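Local atomic coordinates of agarase (Pseudoalteromonas fuliginea, PDB entry 6XJ9), a protein that probably hydrolyses the beta-1,4 glycosidic linkages of agarose, a marine red-algal polysaccharide. Residues A[236-241]-A[740-745]. Residues are numbered along the deposited sequence; the frame is centred on the assembly and turned at random.
Sequences GKVHSE and TDRPYI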
ATOM      1  N   GLY A 236       5.495  10.746  -2.161  1.00 27.71           N
ATOM      2  CA  GLY A 236       6.556  10.715  -3.159  1.00 24.76           C
ATOM      3  C   GLY A 236       6.875  12.076  -3.788  1.00 23.46           C
ATOM      4  O   GLY A 236       7.684  12.161  -4.711  1.00 22.79           O
ATOM      5  N   LYS A 237       6.272  13.156  -3.283  1.00 23.03           N
ATOM      6  CA  LYS A 237       6.577  14.480  -3.804  1.00 23.16           C
ATOM      7  C   LYS A 237       8.005  14.877  -3.415  1.00 23.75           C
ATOM      8  O   LYS A 237       8.387  14.744  -2.255  1.00 25.34           O
ATOM      9  CB  LYS A 237       5.562  15.508  -3.287  1.00 22.46           C
ATOM     10  CG  LYS A 237       5.857  16.955  -3.672  1.00 22.21           C
ATOM     11  CD  LYS A 237       4.693  17.925  -3.471  1.00 21.70           C
ATOM     12  CE  LYS A 237       4.976  19.294  -4.055  1.00 22.18           C
ATOM     13  NZ  LYS A 237       3.820  20.223  -3.929  1.00 23.11           N
ATOM     14  N   VAL A 238       8.758  15.400  -4.390  1.00 24.88           N
ATOM     15  CA  VAL A 238      10.130  15.865  -4.237  1.00 24.65           C
ATOM     16  C   VAL A 238      10.103  17.339  -3.833  1.00 27.91           C
ATOM     17  O   VAL A 238       9.361  18.137  -4.415  1.00 24.19           O
ATOM     18  CB  VAL A 238      10.914  15.668  -5.553  1.00 23.67           C
ATOM     19  CG1 VAL A 238      12.172  16.529  -5.612  1.00 25.63           C
ATOM     20  CG2 VAL A 238      11.279  14.209  -5.786  1.00 23.22           C
ATOM     21  N   HIS A 239      10.933  17.703  -2.844  1.00 28.40           N
ATOM     22  CA  HIS A 239      10.971  19.084  -2.383  1.00 31.29           C
ATOM     23  C   HIS A 239      12.275  19.786  -2.760  1.00 32.20           C
ATOM     24  O   HIS A 239      12.306  21.010  -2.850  1.00 32.62           O
ATOM     25  CB  HIS A 239      10.622  19.187  -0.892  1.00 32.06           C
ATOM     26  CG  HIS A 239       9.174  18.946  -0.633  1.00 33.06           C
ATOM     27  ND1 HIS A 239       8.203  19.860  -0.997  1.00 32.62           N
ATOM     28  CD2 HIS A 239       8.528  17.903  -0.066  1.00 32.14           C
ATOM     29  CE1 HIS A 239       7.017  19.398  -0.653  1.00 32.82           C
ATOM     30  NE2 HIS A 239       7.190  18.198  -0.082  1.00 32.71           N
ATOM     31  N   SER A 240      13.347  19.015  -2.977  1.00 31.80           N
ATOM     32  CA  SER A 240      14.616  19.613  -3.355  1.00 33.83           C
ATOM     33  C   SER A 240      15.345  18.708  -4.339  1.00 32.84           C
ATOM     34  O   SER A 240      15.210  17.487  -4.281  1.00 30.79           O
ATOM     35  CB  SER A 240      15.477  19.914  -2.146  1.00 35.50           C
ATOM     36  OG  SER A 240      15.860  18.714  -1.485  1.00 37.18           O
ATOM     37  N   GLU A 241      16.141  19.341  -5.206  1.00 32.57           N
ATOM     38  CA  GLU A 241      16.949  18.657  -6.199  1.00 35.64           C
ATOM     39  C   GLU A 241      17.801  17.559  -5.564  1.00 35.24           C
ATOM     40  O   GLU A 241      18.036  16.536  -6.199  1.00 37.02           O
ATOM     41  CB  GLU A 241      17.790  19.674  -6.969  1.00 39.10           C
ATOM     42  CG  GLU A 241      18.661  19.051  -8.039  1.00 41.96           C
ATOM     43  CD  GLU A 241      19.107  20.043  -9.094  1.00 45.69           C
ATOM     44  OE1 GLU A 241      18.340  20.987  -9.379  1.00 47.79           O
ATOM     45  OE2 GLU A 241      20.219  19.868  -9.627  1.00 48.61           O
ATOM     46  N   THR A 740       9.301  12.797 -11.467  1.00 19.64           N
ATOM     47  CA  THR A 740      10.619  12.971 -10.856  1.00 20.71           C
ATOM     48  C   THR A 740      11.410  11.653 -10.835  1.00 22.54           C
ATOM     49  O   THR A 740      12.380  11.521 -10.081  1.00 22.50           O
ATOM     50  CB  THR A 740      10.530  13.575  -9.446  1.00 19.00           C
ATOM     51  OG1 THR A 740       9.659  12.776  -8.645  1.00 20.55           O
ATOM     52  CG2 THR A 740      10.078  15.021  -9.431  1.00 20.75           C
ATOM     53  N   ASP A 741      11.004  10.680 -11.671  1.00 21.83           N
ATOM     54  CA  ASP A 741      11.724   9.423 -11.843  1.00 21.18           C
ATOM     55  C   ASP A 741      11.709   8.615 -10.544  1.00 22.72           C
ATOM     56  O   ASP A 741      12.633   7.843 -10.273  1.00 20.91           O
ATOM     57  CB  ASP A 741      13.128   9.627 -12.432  1.00 22.10           C
ATOM     58  CG  ASP A 741      13.822   8.338 -12.877  1.00 21.14           C
ATOM     59  OD1 ASP A 741      13.315   7.684 -13.811  1.00 19.37           O
ATOM     60  OD2 ASP A 741      14.891   8.009 -12.300  1.00 19.98           O
ATOM     61  N   ARG A 742      10.619   8.753  -9.773  1.00 20.70           N
ATOM     62  CA  ARG A 742      10.420   7.883  -8.630  1.00 21.77           C
ATOM     63  C   ARG A 742       9.406   6.799  -8.985  1.00 21.93           C
ATOM     64  O   ARG A 742       8.227   7.096  -9.167  1.00 20.21           O
ATOM     65  CB  ARG A 742       9.915   8.660  -7.410  1.00 21.56           C
ATOM     66  CG  ARG A 742      10.913   9.664  -6.852  1.00 22.37           C
ATOM     67  CD  ARG A 742      10.400  10.402  -5.621  1.00 22.33           C
ATOM     68  NE  ARG A 742      11.519  10.854  -4.799  1.00 22.49           N
ATOM     69  CZ  ARG A 742      11.411  11.417  -3.603  1.00 23.29           C
ATOM     70  NH1 ARG A 742      10.216  11.653  -3.092  1.00 23.12           N
ATOM     71  NH2 ARG A 742      12.501  11.768  -2.935  1.00 23.54           N
ATOM     72  N   PRO A 743       9.823   5.510  -9.019  1.00 21.62           N
ATOM     73  CA  PRO A 743       8.874   4.408  -9.165  1.00 22.10           C
ATOM     74  C   PRO A 743       7.813   4.459  -8.067  1.00 21.73           C
ATOM     75  O   PRO A 743       8.112   4.742  -6.907  1.00 21.54           O
ATOM     76  CB  PRO A 743       9.769   3.162  -9.010  1.00 22.84           C
ATOM     77  CG  PRO A 743      11.131   3.647  -9.463  1.00 22.15           C
ATOM     78  CD  PRO A 743      11.219   5.048  -8.896  1.00 22.12           C
ATOM     79  N   TYR A 744       6.565   4.206  -8.466  1.00 21.81           N
ATOM     80  CA  TYR A 744       5.460   4.018  -7.537  1.00 22.23           C
ATOM     81  C   TYR A 744       5.655   2.685  -6.827  1.00 23.64           C
ATOM     82  O   TYR A 744       5.535   1.631  -7.444  1.00 22.14           O
ATOM     83  CB  TYR A 744       4.121   4.051  -8.285  1.00 21.38           C
ATOM     84  CG  TYR A 744       3.672   5.421  -8.731  1.00 20.35           C
ATOM     85  CD1 TYR A 744       3.090   6.304  -7.831  1.00 20.72           C
ATOM     86  CD2 TYR A 744       3.815   5.837 -10.047  1.00 19.87           C
ATOM     87  CE1 TYR A 744       2.677   7.572  -8.220  1.00 20.59           C
ATOM     88  CE2 TYR A 744       3.397   7.097 -10.456  1.00 19.51           C
ATOM     89  CZ  TYR A 744       2.825   7.966  -9.540  1.00 20.88           C
ATOM     90  OH  TYR A 744       2.405   9.210  -9.937  1.00 21.43           O
ATOM     91  N   ILE A 745       5.977   2.761  -5.528  1.00 24.61           N
ATOM     92  CA  ILE A 745       6.524   1.642  -4.777  1.00 24.83           C
ATOM     93  C   ILE A 745       5.537   0.475  -4.760  1.00 23.66           C
ATOM     94  O   ILE A 745       5.950  -0.677  -4.913  1.00 21.65           O
ATOM     95  CB  ILE A 745       6.952   2.092  -3.360  1.00 28.50           C
ATOM     96  CG1 ILE A 745       8.375   2.659  -3.371  1.00 30.11           C
ATOM     97  CG2 ILE A 745       6.809   0.955  -2.359  1.00 29.92           C
ATOM     98  CD1 ILE A 745       8.823   3.290  -2.057  1.00 33.89           C
TER
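Gly236 faces Arg742 and Val238 faces Thr740 across two irregular loops, with CA atoms 7.3 and 7.2 Å apart, and no backbone-to-backbone hydrogen bond joins them. Arg742 and Val238 carry most of the contact. The CG of Arg742 is anti to the carbonyl carbon (chi1 -66°) and the chain then runs extended to NE, which brings the guanidinium group alongside the 236-241 loop. There NH1 gives a weak, bent hydrogen bond to the carbonyl O of Gly236, 3.0 Å away with an N-H...O angle of 145°. This oxygen lies at the edge of the guanidinium, near its plane. One face of the same group is covered by Val238, whose CG2 methyl sits 3.5 Å above the plane, over its centre. The same methyl also meets Thr740, with Val238 CG2 3.6 Å from Thr740 OG1. Thr740 CG2 packs against Val238 CB at 4.0 Å. Leu244 of helix 242-252 touches both Val238 and Thr740. Arg742 NE forms a salt bridge with Asp247 of that helix. With an alanine here, Asp247 would probably lose this mate and a gap would open beside the Val238 methyl. Residues 740-745 end the long loop between strand 709-714 and the C-terminal helix 745-763. The arrangement thus ties the last beta-alpha connection of the catalytic barrel, probably a (beta/alpha)8 fold as in family 50 relatives, to the segment entering helix 242-252.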